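Local coordinates for protein major mite allergen Der p 23 (Dermatophagoides pteronyssinus, PDB 4ZCE) that is a major house dust mite allergen bound by IgE, built on a peritrophin-like chitin-binding type-2 domain that nevertheless does not bind chitin in vitro, at residues A[21-26]-A[40-45]. Residues are numbered along the deposited sequence; the frame is centred on the assembly and turned at random.
Sequences HKFYIC and TRWNED. With EDO (1,2-ethanediol), chain C.
The backbones of 21-26 and 40-45 come nearest at His21 and Arg41, their CA atoms 4.5 Å apart; 21-26 lies on the middle strand of the three-stranded antiparallel sheet, while 42-43 belongs to the small two-stranded sheet with 48-49. Side chains make the join. Phe23 points at the opposite segment with CG in the crowded position between backbone N and carbonyl carbon (chi1 60°), and Trp42 comes to meet it with CG anti to its backbone N. The two rings form an offset stack, planes 14° apart and centroids of the Phe23 ring and the Trp42 six-membered ring separated by 4.3 Å. Trp42 CZ3 sits over the centre of the phenyl face, and Phe23 CG lies 3.5 Å from Trp42 CE3. Phe23 CB adds a CH-pi contact on the same indole face, 3.8 Å from the centroid of the six-membered ring. Next to the stack, the methylene Trp42 CB rests 3.6 Å from Lys22 O. The extended Lys22 chain leads away from the contact, its NZ donating to O1 of a 1,2-ethanediol (3.0 Å), probably from the crystallisation liquor and also bonded to Asp35. At the outer end, the His21 imidazole edge reaches Thr40 O through CD2 at 3.6 Å, and the ring runs alongside the extended Arg41 chain, its plane 82° from the guanidinium. Cys49 touches both Phe23 and Trp42, Tyr13 and Ala15 pack against the Trp42 side chain, and Tyr13 of the second subunit packs on Phe23. The contact therefore joins the two sheets of this chitin-binding type-2 (peritrophin-A) domain, whose Cys7–Cys26 disulfide holds the same strand, through aromatic dispersion and close packing, with the polar His21 and Arg41 kept to its border.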
loop_
_atom_site.group_PDB
_atom_site.type_symbol
_atom_site.label_atom_id
_atom_site.label_comp_id
_atom_site.label_asym_id
_atom_site.label_seq_id
_atom_site.Cartn_x
_atom_site.Cartn_y
_atom_site.Cartn_z
ATOM N N HIS A 21 -10.299 -1.107 1.355
ATOM C CA HIS A 21 -8.995 -1.496 1.885
ATOM C C HIS A 21 -8.146 -2.237 0.856
ATOM O O HIS A 21 -7.034 -2.657 1.165
ATOM C CB HIS A 21 -9.155 -2.398 3.106
ATOM C CG HIS A 21 -10.046 -1.820 4.156
ATOM N ND1 HIS A 21 -11.344 -2.241 4.335
ATOM C CD2 HIS A 21 -9.830 -0.840 5.065
ATOM C CE1 HIS A 21 -11.894 -1.545 5.321
ATOM N NE2 HIS A 21 -11.000 -0.686 5.771
ATOM N N LYS A 22 -8.673 -2.428 -0.352
ATOM C CA LYS A 22 -7.971 -3.229 -1.351
ATOM C C LYS A 22 -7.831 -2.442 -2.642
ATOM O O LYS A 22 -8.422 -1.379 -2.810
ATOM C CB LYS A 22 -8.706 -4.550 -1.595
ATOM C CG LYS A 22 -8.809 -5.414 -0.330
ATOM C CD LYS A 22 -9.405 -6.771 -0.626
ATOM C CE LYS A 22 -9.511 -7.613 0.631
ATOM N NZ LYS A 22 -10.045 -8.959 0.360
ATOM N N PHE A 23 -7.012 -2.970 -3.542
ATOM C CA PHE A 23 -6.821 -2.368 -4.856
ATOM C C PHE A 23 -6.255 -3.400 -5.817
ATOM O O PHE A 23 -5.954 -4.529 -5.429
ATOM C CB PHE A 23 -5.903 -1.135 -4.754
ATOM C CG PHE A 23 -4.518 -1.420 -4.209
ATOM C CD1 PHE A 23 -4.308 -1.571 -2.853
ATOM C CD2 PHE A 23 -3.422 -1.519 -5.057
ATOM C CE1 PHE A 23 -3.034 -1.819 -2.353
ATOM C CE2 PHE A 23 -2.141 -1.754 -4.539
ATOM C CZ PHE A 23 -1.963 -1.897 -3.198
ATOM N N TYR A 24 -6.128 -3.013 -7.077
ATOM C CA TYR A 24 -5.581 -3.873 -8.102
ATOM C C TYR A 24 -4.358 -3.231 -8.742
ATOM O O TYR A 24 -4.337 -2.033 -9.015
ATOM C CB TYR A 24 -6.628 -4.166 -9.183
ATOM C CG TYR A 24 -7.779 -5.020 -8.698
ATOM C CD1 TYR A 24 -8.962 -4.435 -8.267
ATOM C CD2 TYR A 24 -7.684 -6.405 -8.673
ATOM C CE1 TYR A 24 -10.033 -5.212 -7.827
ATOM C CE2 TYR A 24 -8.747 -7.187 -8.242
ATOM C CZ TYR A 24 -9.915 -6.582 -7.812
ATOM O OH TYR A 24 -10.958 -7.380 -7.376
ATOM N N ILE A 25 -3.345 -4.043 -8.994
ATOM C CA ILE A 25 -2.184 -3.594 -9.744
ATOM C C ILE A 25 -2.194 -4.304 -11.083
ATOM O O ILE A 25 -2.278 -5.539 -11.138
ATOM C CB ILE A 25 -0.857 -3.893 -9.009
ATOM C CG1 ILE A 25 -0.881 -3.304 -7.596
ATOM C CG2 ILE A 25 0.303 -3.329 -9.810
ATOM C CD1 ILE A 25 0.358 -3.638 -6.757
ATOM N N CYS A 26 -2.142 -3.516 -12.155
ATOM C CA CYS A 26 -2.114 -4.049 -13.511
ATOM C C CYS A 26 -0.700 -3.983 -14.077
ATOM O O CYS A 26 -0.015 -2.967 -13.960
ATOM C CB CYS A 26 -3.083 -3.286 -14.418
ATOM S SG CYS A 26 -4.837 -3.629 -14.042
ATOM N N THR A 40 -5.333 1.427 6.700
ATOM C CA THR A 40 -5.372 2.391 5.611
ATOM C C THR A 40 -6.335 1.963 4.522
ATOM O O THR A 40 -6.722 0.797 4.429
ATOM C CB THR A 40 -3.972 2.694 4.993
ATOM O OG1 THR A 40 -3.435 1.526 4.362
ATOM C CG2 THR A 40 -3.016 3.184 6.067
ATOM N N ARG A 41 -6.696 2.939 3.686
ATOM C CA ARG A 41 -7.679 2.761 2.628
ATOM C C ARG A 41 -7.118 3.283 1.313
ATOM O O ARG A 41 -6.295 4.195 1.298
ATOM C CB ARG A 41 -8.973 3.506 2.983
ATOM C CG ARG A 41 -9.829 2.792 4.019
ATOM C CD ARG A 41 -11.089 3.579 4.380
ATOM N NE ARG A 41 -11.891 2.866 5.379
ATOM C CZ ARG A 41 -13.221 2.886 5.442
ATOM N NH1 ARG A 41 -13.935 3.579 4.561
ATOM N NH2 ARG A 41 -13.841 2.193 6.385
ATOM N N TRP A 42 -7.578 2.706 0.203
ATOM C CA TRP A 42 -7.059 3.060 -1.107
ATOM C C TRP A 42 -7.482 4.464 -1.455
ATOM O O TRP A 42 -8.647 4.826 -1.280
ATOM C CB TRP A 42 -7.573 2.106 -2.177
ATOM C CG TRP A 42 -7.009 2.442 -3.495
ATOM C CD1 TRP A 42 -7.674 2.943 -4.567
ATOM C CD2 TRP A 42 -5.631 2.360 -3.876
ATOM N NE1 TRP A 42 -6.800 3.166 -5.606
ATOM C CE2 TRP A 42 -5.539 2.806 -5.207
ATOM C CE3 TRP A 42 -4.472 1.936 -3.223
ATOM C CZ2 TRP A 42 -4.339 2.849 -5.890
ATOM C CZ3 TRP A 42 -3.289 1.970 -3.905
ATOM C CH2 TRP A 42 -3.227 2.418 -5.230
ATOM N N ASN A 43 -6.521 5.250 -1.915
ATOM C CA ASN A 43 -6.717 6.643 -2.307
ATOM C C ASN A 43 -6.467 6.731 -3.812
ATOM O O ASN A 43 -5.321 6.731 -4.267
ATOM C CB ASN A 43 -5.745 7.516 -1.494
ATOM C CG ASN A 43 -5.751 8.989 -1.905
ATOM O OD1 ASN A 43 -6.283 9.371 -2.941
ATOM N ND2 ASN A 43 -5.122 9.819 -1.088
ATOM N N GLU A 44 -7.550 6.748 -4.585
ATOM C CA GLU A 44 -7.478 6.717 -6.047
ATOM C C GLU A 44 -6.670 7.876 -6.608
ATOM O O GLU A 44 -5.890 7.720 -7.550
ATOM C CB GLU A 44 -8.893 6.810 -6.624
ATOM C CG GLU A 44 -9.718 5.579 -6.388
ATOM C CD GLU A 44 -11.019 5.574 -7.179
ATOM O OE1 GLU A 44 -12.093 5.570 -6.538
ATOM O OE2 GLU A 44 -10.963 5.548 -8.430
ATOM N N ASP A 45 -6.888 9.048 -6.031
ATOM C CA ASP A 45 -6.307 10.263 -6.576
ATOM C C ASP A 45 -4.791 10.202 -6.495
ATOM O O ASP A 45 -4.088 10.734 -7.360
ATOM C CB ASP A 45 -6.806 11.474 -5.802
ATOM C CG ASP A 45 -8.236 11.861 -6.156
ATOM O OD1 ASP A 45 -8.768 11.325 -7.146
ATOM O OD2 ASP A 45 -8.816 12.711 -5.445
HETATM C C1 EDO C . -6.848 -9.440 -1.387
HETATM O O1 EDO C . -8.136 -9.935 -1.711
HETATM C C2 EDO C . -6.479 -10.269 -0.191
HETATM O O2 EDO C . -5.148 -10.677 -0.411
#